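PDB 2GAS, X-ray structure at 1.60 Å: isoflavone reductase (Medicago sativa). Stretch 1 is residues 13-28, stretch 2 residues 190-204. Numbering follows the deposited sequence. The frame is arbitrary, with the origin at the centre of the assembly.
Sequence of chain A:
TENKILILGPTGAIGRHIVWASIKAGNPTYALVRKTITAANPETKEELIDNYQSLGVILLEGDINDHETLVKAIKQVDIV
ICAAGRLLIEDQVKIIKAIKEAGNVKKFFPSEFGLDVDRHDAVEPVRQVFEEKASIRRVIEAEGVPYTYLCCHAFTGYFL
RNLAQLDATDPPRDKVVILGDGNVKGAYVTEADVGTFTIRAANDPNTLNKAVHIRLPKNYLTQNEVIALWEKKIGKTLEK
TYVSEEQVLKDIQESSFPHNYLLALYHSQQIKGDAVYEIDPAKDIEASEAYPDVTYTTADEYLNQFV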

# COMPACT_ATOMS: atom_id res chain seq x y z
N ALA A 13 6.36 -5.32 5.83
CA ALA A 13 7.13 -4.39 5.01
C ALA A 13 6.48 -3.01 4.99
O ALA A 13 7.17 -1.99 5.02
CB ALA A 13 7.26 -4.93 3.59
N ILE A 14 5.16 -2.99 4.95
CA ILE A 14 4.42 -1.73 4.91
C ILE A 14 4.14 -1.19 6.31
O ILE A 14 4.34 -0.00 6.58
CB ILE A 14 3.08 -1.92 4.17
CG1 ILE A 14 3.34 -2.43 2.75
CG2 ILE A 14 2.30 -0.61 4.15
CD1 ILE A 14 4.36 -1.62 1.97
N GLY A 15 3.69 -2.07 7.19
CA GLY A 15 3.36 -1.67 8.55
C GLY A 15 4.45 -0.97 9.33
O GLY A 15 4.16 -0.04 10.08
N ARG A 16 5.70 -1.40 9.18
CA ARG A 16 6.79 -0.77 9.94
C ARG A 16 6.90 0.72 9.67
O ARG A 16 7.19 1.50 10.57
CB ARG A 16 8.12 -1.47 9.64
CG ARG A 16 8.64 -1.27 8.22
CD ARG A 16 9.81 -2.21 7.92
NE ARG A 16 9.39 -3.61 7.91
CZ ARG A 16 10.20 -4.63 7.67
NH1 ARG A 16 11.49 -4.42 7.42
NH2 ARG A 16 9.72 -5.87 7.67
N HIS A 17 6.66 1.13 8.43
CA HIS A 17 6.76 2.55 8.09
C HIS A 17 5.60 3.36 8.65
O HIS A 17 5.73 4.56 8.89
CB HIS A 17 6.87 2.70 6.57
CG HIS A 17 8.15 2.14 6.03
ND1 HIS A 17 9.37 2.73 6.26
CD2 HIS A 17 8.41 0.99 5.37
CE1 HIS A 17 10.33 1.97 5.76
NE2 HIS A 17 9.77 0.90 5.21
N ILE A 18 4.46 2.69 8.85
CA ILE A 18 3.30 3.34 9.44
C ILE A 18 3.59 3.54 10.93
O ILE A 18 3.30 4.60 11.49
CB ILE A 18 2.04 2.48 9.25
CG1 ILE A 18 1.77 2.31 7.76
CG2 ILE A 18 0.85 3.13 9.93
CD1 ILE A 18 1.43 3.59 7.05
N VAL A 19 4.19 2.53 11.55
CA VAL A 19 4.54 2.63 12.97
C VAL A 19 5.53 3.78 13.15
O VAL A 19 5.34 4.65 14.00
CB VAL A 19 5.19 1.33 13.50
CG1 VAL A 19 5.73 1.56 14.91
CG2 VAL A 19 4.17 0.20 13.51
N TRP A 20 6.58 3.81 12.33
CA TRP A 20 7.57 4.87 12.45
C TRP A 20 7.00 6.26 12.17
O TRP A 20 7.36 7.23 12.83
CB TRP A 20 8.77 4.60 11.54
CG TRP A 20 9.62 3.45 12.02
CD1 TRP A 20 9.94 3.15 13.31
CD2 TRP A 20 10.28 2.47 11.21
NE1 TRP A 20 10.75 2.04 13.36
CE2 TRP A 20 10.98 1.60 12.08
CE3 TRP A 20 10.35 2.23 9.82
CZ2 TRP A 20 11.74 0.52 11.62
CZ3 TRP A 20 11.11 1.15 9.37
CH2 TRP A 20 11.79 0.31 10.27
N ALA A 21 6.09 6.37 11.20
CA ALA A 21 5.51 7.67 10.89
C ALA A 21 4.61 8.14 12.03
O ALA A 21 4.52 9.33 12.32
CB ALA A 21 4.70 7.59 9.58
N SER A 22 3.96 7.19 12.70
CA SER A 22 3.08 7.54 13.81
C SER A 22 3.94 8.11 14.94
O SER A 22 3.59 9.12 15.54
CB SER A 22 2.31 6.30 14.28
OG SER A 22 1.38 6.64 15.29
N ILE A 23 5.07 7.46 15.21
CA ILE A 23 5.98 7.93 16.25
C ILE A 23 6.53 9.30 15.88
O ILE A 23 6.59 10.20 16.72
CB ILE A 23 7.17 6.96 16.44
CG1 ILE A 23 6.71 5.68 17.15
CG2 ILE A 23 8.29 7.65 17.22
CD1 ILE A 23 6.14 5.90 18.54
N LYS A 24 6.93 9.46 14.63
CA LYS A 24 7.49 10.71 14.14
C LYS A 24 6.51 11.88 14.31
O LYS A 24 6.90 12.98 14.72
CB LYS A 24 7.87 10.56 12.66
CG LYS A 24 8.52 11.78 12.03
CD LYS A 24 9.90 12.04 12.61
CE LYS A 24 10.57 13.21 11.91
NZ LYS A 24 10.72 12.96 10.45
N ALA A 25 5.24 11.64 13.99
CA ALA A 25 4.20 12.65 14.10
C ALA A 25 3.90 13.00 15.56
O ALA A 25 3.33 14.05 15.84
CB ALA A 25 2.94 12.17 13.41
N GLY A 26 4.26 12.10 16.46
CA GLY A 26 4.03 12.33 17.88
C GLY A 26 2.78 11.67 18.45
O GLY A 26 2.42 11.92 19.60
N ASN A 27 2.12 10.83 17.66
CA ASN A 27 0.92 10.15 18.13
C ASN A 27 1.24 9.03 19.11
O ASN A 27 2.27 8.38 18.99
CB ASN A 27 0.15 9.49 16.99
CG ASN A 27 -0.48 10.47 16.05
OD1 ASN A 27 0.20 11.07 15.22
ND2 ASN A 27 -1.79 10.65 16.18
N PRO A 28 0.35 8.81 20.09
CA PRO A 28 0.62 7.71 21.02
C PRO A 28 0.47 6.53 20.05
O PRO A 28 -0.56 6.41 19.38
CB PRO A 28 -0.55 7.80 22.00
CG PRO A 28 -0.82 9.27 22.05
CD PRO A 28 -0.73 9.68 20.59
N THR A 190 7.47 5.75 -2.17
CA THR A 190 8.26 4.85 -1.34
C THR A 190 7.43 4.36 -0.16
O THR A 190 6.45 5.00 0.22
CB THR A 190 9.53 5.54 -0.78
OG1 THR A 190 9.15 6.55 0.17
CG2 THR A 190 10.33 6.19 -1.90
N GLU A 191 7.82 3.22 0.41
CA GLU A 191 7.10 2.67 1.55
C GLU A 191 7.15 3.66 2.71
O GLU A 191 6.15 3.86 3.40
CB GLU A 191 7.70 1.33 1.99
CG GLU A 191 7.57 0.19 0.97
CD GLU A 191 8.46 0.38 -0.25
OE1 GLU A 191 9.61 0.83 -0.07
OE2 GLU A 191 8.02 0.08 -1.37
N ALA A 192 8.31 4.28 2.92
CA ALA A 192 8.45 5.24 4.00
C ALA A 192 7.43 6.37 3.85
O ALA A 192 6.77 6.76 4.82
CB ALA A 192 9.87 5.81 4.02
N ASP A 193 7.31 6.90 2.64
CA ASP A 193 6.38 7.99 2.38
C ASP A 193 4.93 7.56 2.54
O ASP A 193 4.09 8.35 2.94
CB ASP A 193 6.63 8.57 0.98
CG ASP A 193 7.87 9.44 0.92
OD1 ASP A 193 8.27 9.81 -0.20
OD2 ASP A 193 8.45 9.75 1.99
N VAL A 194 4.63 6.30 2.21
CA VAL A 194 3.26 5.83 2.39
C VAL A 194 2.97 5.89 3.89
O VAL A 194 1.86 6.23 4.30
CB VAL A 194 3.08 4.41 1.85
CG1 VAL A 194 1.73 3.84 2.30
CG2 VAL A 194 3.14 4.44 0.33
N GLY A 195 3.97 5.58 4.71
CA GLY A 195 3.76 5.66 6.15
C GLY A 195 3.41 7.08 6.54
O GLY A 195 2.45 7.35 7.26
N THR A 196 4.19 8.03 6.03
CA THR A 196 3.96 9.43 6.34
C THR A 196 2.57 9.91 5.94
O THR A 196 1.88 10.54 6.73
CB THR A 196 5.04 10.29 5.70
OG1 THR A 196 6.32 9.86 6.18
CG2 THR A 196 4.84 11.76 6.05
N PHE A 197 2.17 9.62 4.70
CA PHE A 197 0.85 10.04 4.23
C PHE A 197 -0.30 9.34 4.95
O PHE A 197 -1.37 9.91 5.12
CB PHE A 197 0.73 9.82 2.72
CG PHE A 197 1.45 10.85 1.90
CD1 PHE A 197 2.61 10.53 1.21
CD2 PHE A 197 0.97 12.15 1.84
CE1 PHE A 197 3.29 11.49 0.47
CE2 PHE A 197 1.63 13.12 1.10
CZ PHE A 197 2.79 12.79 0.41
N THR A 198 -0.08 8.10 5.35
CA THR A 198 -1.13 7.37 6.05
C THR A 198 -1.42 8.03 7.39
O THR A 198 -2.58 8.19 7.78
CB THR A 198 -0.72 5.90 6.30
OG1 THR A 198 -0.53 5.25 5.04
CG2 THR A 198 -1.80 5.16 7.07
N ILE A 199 -0.36 8.44 8.09
CA ILE A 199 -0.54 9.09 9.38
C ILE A 199 -1.09 10.50 9.20
O ILE A 199 -1.89 10.96 10.01
CB ILE A 199 0.79 9.10 10.19
CG1 ILE A 199 1.14 7.67 10.65
CG2 ILE A 199 0.66 9.99 11.42
CD1 ILE A 199 1.29 6.67 9.55
N ARG A 200 -0.68 11.19 8.13
CA ARG A 200 -1.22 12.52 7.87
C ARG A 200 -2.73 12.39 7.70
O ARG A 200 -3.50 13.19 8.23
CB ARG A 200 -0.61 13.12 6.60
CG ARG A 200 0.73 13.79 6.79
CD ARG A 200 0.59 15.06 7.63
NE ARG A 200 0.76 16.27 6.84
CZ ARG A 200 -0.17 17.23 6.74
NH1 ARG A 200 -1.32 17.10 7.38
NH2 ARG A 200 0.07 18.31 6.01
N ALA A 201 -3.15 11.36 6.97
CA ALA A 201 -4.56 11.11 6.73
C ALA A 201 -5.26 10.74 8.04
O ALA A 201 -6.38 11.19 8.31
CB ALA A 201 -4.74 9.99 5.69
N ALA A 202 -4.59 9.93 8.86
CA ALA A 202 -5.18 9.50 10.13
C ALA A 202 -5.50 10.69 11.03
O ALA A 202 -6.54 10.71 11.68
CB ALA A 202 -4.22 8.55 10.84
N ASN A 203 -4.61 11.68 11.05
CA ASN A 203 -4.77 12.87 11.88
C ASN A 203 -5.59 13.98 11.23
O ASN A 203 -5.81 15.03 11.84
CB ASN A 203 -3.40 13.42 12.27
CG ASN A 203 -2.66 12.52 13.23
OD1 ASN A 203 -3.23 12.07 14.23
ND2 ASN A 203 -1.39 12.26 12.95
N ASP A 204 -6.05 13.75 10.00
CA ASP A 204 -6.83 14.73 9.26
C ASP A 204 -8.32 14.41 9.30
O ASP A 204 -8.78 13.46 8.68
CB ASP A 204 -6.34 14.78 7.81
CG ASP A 204 -7.15 15.72 6.93
OD1 ASP A 204 -7.92 16.55 7.47
OD2 ASP A 204 -7.01 15.64 5.70
O HOH W 1 4.20 1.83 4.27
O HOH W 2 7.40 6.37 7.48

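The helix that runs through residues 16-24 and the helix 191-202 cross at -52° with their axes 7.5 Å apart at closest approach, and the three residues that cover the most surface are Ile199, His17 and Ile18. The close approach depends on Gly195. Its CA lies 4.1 Å from the CA of Ile18 and 3.5 Å from His17 O, a CA-H...O contact. A CB at Gly195 would point toward the first helix and come within 2.2 Å of His17 O, so glycine suits a place where backbone meets backbone.

Ile199 covers the most surface. Its side chain is a knob in the hole formed by Ile18, Ala21, Ser22 and Ala25. Ile199 CD1 lies 3.6 Å from Ile18 CG2 and 3.5 Å from Ala21 CB, while Ile199 CG2 reaches Ala25 CB at 3.7 Å. The branched aliphatic chain fills the hole, and the small alanines leave room for it.

Ile18 returns the arrangement, sitting among Val194, Gly195, Thr198 and Ile199. Its CA-to-CB bond points sideways, but the end of the chain turns inward, and Ile18 CD1 approaches both Gly195 CA and Thr198 CB at 3.2 Å. Thr198 keeps its hydroxyl satisfied in this apolar setting by donating from Thr198 OG1 to Val194 O (2.7 Å).

His17 covers the start of the second helix. Its flat ring packs against backbone, with Glu191 C and Ala192 N over one face, and His17 CD2 lies 3.5 Å from Glu191 CB. Nearby, a water donates to His17 O and to Ala192 O, at 2.8 Å each, joining two carbonyls that could not bond to each other.

At the far end of the contact from His17, Asn27 and Asn203 pair through their side chains. Asn27 ND2 donates to Asn203 OD1 (2.8 Å) and Asn203 ND2 to Asn27 OD1 (3.0 Å). Each amide carries both a donor and an acceptor, so the pair forms two reciprocal hydrogen bonds.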